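Local coordinates for protein contact-dependent inhibitor A (Enterobacter cloacae subsp. cloacae, PDB 4NTQ) that probably acts as a contact-delivered toxic ribosomal RNase whose C-terminal toxin domain is held in complex with the immunity protein CdiI, at residues N198-D203 with W213-S218. Residues are numbered along the deposited sequence; the frame is centred on the assembly and turned at random.
Sequences NYITPD and WKMFNS
The central β-hairpin of the antiparallel toxin sheet is built from strands 199-202 and 213-216, whose axes come within 4.7 Å and run antiparallel at 155°. Two hydrogen-bonded pairs, Y199 with F216 and T201 with K214, join them. Y199 N donates to F216 O at 2.9 Å, F216 N returns to Y199 O in the carbonyl plane, and K214 N meets T201 O nearly along the C=O axis (173°).

On the I200 and M215 face, helix 164-170 covers I200 and the W213 indole, while M215 lies against strand 222-226 and L230. The CE3/CZ3 edge of W213 abuts the T201-P202 peptide, CE3 3.2 Å from T201 C. One indole face takes I200 CD1 in a CH-pi contact, 3.9 Å from the six-membered ring centroid, and P202 CD touches W213 CZ3 at 3.5 Å. Beside them, I200 CG2 meets CE of selenomethionine M215. The Y199, T201, K214 and F216 face turns to the immunity protein: the Y199 ring meets F97 of CdiI, and F216 packs on V95 of CdiI.

Near the loop end of the hairpin, K214 bends at chi2 and chi4, bringing NZ 3.0 Å from D203 OD2 in a salt bridge whose hydrogen bond is weak; the stronger partner of NZ is T225 OG1, to which it hydrogen-bonds. At the other end, with N198 CG anti to its carbonyl carbon and chi2 at -48°, OD1 comes to N217 CA at 3.2 Å, just past strand 213-216, and a water donates to N198 OD1 at 2.9 Å while accepting from S218 N.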
loop_
_atom_site.group_PDB
_atom_site.type_symbol
_atom_site.label_atom_id
_atom_site.label_comp_id
_atom_site.label_asym_id
_atom_site.label_seq_id
_atom_site.Cartn_x
_atom_site.Cartn_y
_atom_site.Cartn_z
ATOM N N ASN A 198 -10.165 -13.226 -2.008
ATOM C CA ASN A 198 -9.168 -12.361 -1.383
ATOM C C ASN A 198 -7.814 -12.341 -2.094
ATOM O O ASN A 198 -7.556 -13.152 -2.994
ATOM C CB ASN A 198 -8.956 -12.788 0.065
ATOM C CG ASN A 198 -10.157 -12.520 0.919
ATOM O OD1 ASN A 198 -10.717 -11.423 0.890
ATOM N ND2 ASN A 198 -10.575 -13.523 1.687
ATOM N N TYR A 199 -6.948 -11.425 -1.661
ATOM C CA TYR A 199 -5.627 -11.263 -2.257
ATOM C C TYR A 199 -4.519 -11.372 -1.213
ATOM O O TYR A 199 -4.643 -10.859 -0.100
ATOM C CB TYR A 199 -5.517 -9.905 -2.961
ATOM C CG TYR A 199 -6.628 -9.611 -3.956
ATOM C CD1 TYR A 199 -6.456 -9.847 -5.319
ATOM C CD2 TYR A 199 -7.849 -9.090 -3.534
ATOM C CE1 TYR A 199 -7.460 -9.566 -6.235
ATOM C CE2 TYR A 199 -8.860 -8.815 -4.446
ATOM C CZ TYR A 199 -8.664 -9.066 -5.793
ATOM O OH TYR A 199 -9.673 -8.800 -6.690
ATOM N N ILE A 200 -3.426 -12.032 -1.572
ATOM C CA ILE A 200 -2.260 -12.061 -0.704
ATOM C C ILE A 200 -1.027 -11.569 -1.448
ATOM O O ILE A 200 -0.949 -11.682 -2.672
ATOM C CB ILE A 200 -1.981 -13.463 -0.155
ATOM C CG1 ILE A 200 -1.914 -14.483 -1.284
ATOM C CG2 ILE A 200 -3.043 -13.888 0.834
ATOM C CD1 ILE A 200 -1.626 -15.886 -0.807
ATOM N N THR A 201 -0.092 -10.980 -0.702
ATOM C CA THR A 201 1.253 -10.678 -1.184
ATOM C C THR A 201 2.174 -11.100 -0.080
ATOM O O THR A 201 1.800 -11.020 1.090
ATOM C CB THR A 201 1.533 -9.174 -1.378
ATOM O OG1 THR A 201 1.367 -8.484 -0.133
ATOM C CG2 THR A 201 0.627 -8.580 -2.386
ATOM N N PRO A 202 3.386 -11.545 -0.439
ATOM C CA PRO A 202 4.392 -11.953 0.542
ATOM C C PRO A 202 4.762 -10.834 1.494
ATOM O O PRO A 202 4.975 -9.691 1.079
ATOM C CB PRO A 202 5.601 -12.327 -0.328
ATOM C CG PRO A 202 5.333 -11.719 -1.660
ATOM C CD PRO A 202 3.854 -11.771 -1.816
ATOM N N ASP A 203 4.832 -11.178 2.772
ATOM C CA ASP A 203 5.188 -10.226 3.807
ATOM C C ASP A 203 6.681 -9.986 3.691
ATOM O O ASP A 203 7.486 -10.890 3.930
ATOM C CB ASP A 203 4.811 -10.783 5.187
ATOM C CG ASP A 203 4.941 -9.760 6.288
ATOM O OD1 ASP A 203 4.807 -10.129 7.475
ATOM O OD2 ASP A 203 5.181 -8.584 5.969
ATOM N N TRP A 213 2.396 -13.624 5.012
ATOM C CA TRP A 213 1.593 -12.944 3.998
ATOM C C TRP A 213 0.837 -11.743 4.555
ATOM O O TRP A 213 0.486 -11.712 5.731
ATOM C CB TRP A 213 0.564 -13.911 3.412
ATOM C CG TRP A 213 1.131 -15.114 2.717
ATOM C CD1 TRP A 213 1.289 -16.365 3.239
ATOM C CD2 TRP A 213 1.588 -15.186 1.360
ATOM N NE1 TRP A 213 1.828 -17.206 2.297
ATOM C CE2 TRP A 213 2.016 -16.509 1.133
ATOM C CE3 TRP A 213 1.674 -14.261 0.314
ATOM C CZ2 TRP A 213 2.529 -16.930 -0.098
ATOM C CZ3 TRP A 213 2.183 -14.676 -0.900
ATOM C CH2 TRP A 213 2.600 -16.002 -1.099
ATOM N N LYS A 214 0.585 -10.755 3.705
ATOM C CA LYS A 214 -0.387 -9.713 4.023
ATOM C C LYS A 214 -1.595 -10.021 3.157
ATOM O O LYS A 214 -1.434 -10.410 2.003
ATOM C CB LYS A 214 0.168 -8.324 3.700
ATOM C CG LYS A 214 1.498 -8.030 4.384
ATOM C CD LYS A 214 1.341 -7.009 5.490
ATOM C CE LYS A 214 2.662 -6.747 6.224
ATOM N NZ LYS A 214 2.772 -7.525 7.500
HETATM N N MSE A 215 -2.799 -9.874 3.704
HETATM C CA MSE A 215 -4.001 -10.203 2.945
HETATM C C MSE A 215 -4.888 -8.989 2.771
HETATM O O MSE A 215 -4.998 -8.168 3.673
HETATM C CB MSE A 215 -4.775 -11.324 3.627
HETATM C CG MSE A 215 -6.064 -11.727 2.925
HETATM SE SE MSE A 215 -6.937 -13.218 3.836
HETATM C CE MSE A 215 -5.383 -14.400 3.961
ATOM N N PHE A 216 -5.515 -8.871 1.605
ATOM C CA PHE A 216 -6.456 -7.790 1.354
ATOM C C PHE A 216 -7.805 -8.360 0.919
ATOM O O PHE A 216 -7.863 -9.355 0.196
ATOM C CB PHE A 216 -5.915 -6.842 0.287
ATOM C CG PHE A 216 -4.588 -6.231 0.636
ATOM C CD1 PHE A 216 -4.515 -4.955 1.165
ATOM C CD2 PHE A 216 -3.413 -6.934 0.442
ATOM C CE1 PHE A 216 -3.291 -4.388 1.489
ATOM C CE2 PHE A 216 -2.184 -6.372 0.754
ATOM C CZ PHE A 216 -2.127 -5.096 1.277
ATOM N N ASN A 217 -8.895 -7.742 1.353
ATOM C CA ASN A 217 -10.203 -8.285 0.988
ATOM C C ASN A 217 -10.630 -7.950 -0.441
ATOM O O ASN A 217 -9.869 -7.328 -1.188
ATOM C CB ASN A 217 -11.283 -7.929 2.015
ATOM C CG ASN A 217 -11.676 -6.471 1.989
ATOM O OD1 ASN A 217 -11.222 -5.696 1.148
ATOM N ND2 ASN A 217 -12.542 -6.089 2.917
ATOM N N SER A 218 -11.847 -8.348 -0.804
ATOM C CA SER A 218 -12.321 -8.245 -2.181
ATOM C C SER A 218 -12.313 -6.804 -2.668
ATOM O O SER A 218 -12.317 -6.551 -3.868
ATOM C CB SER A 218 -13.723 -8.839 -2.317
ATOM O OG SER A 218 -14.666 -8.054 -1.613
HETATM O O HOH W 1 -13.268 -10.129 0.937
#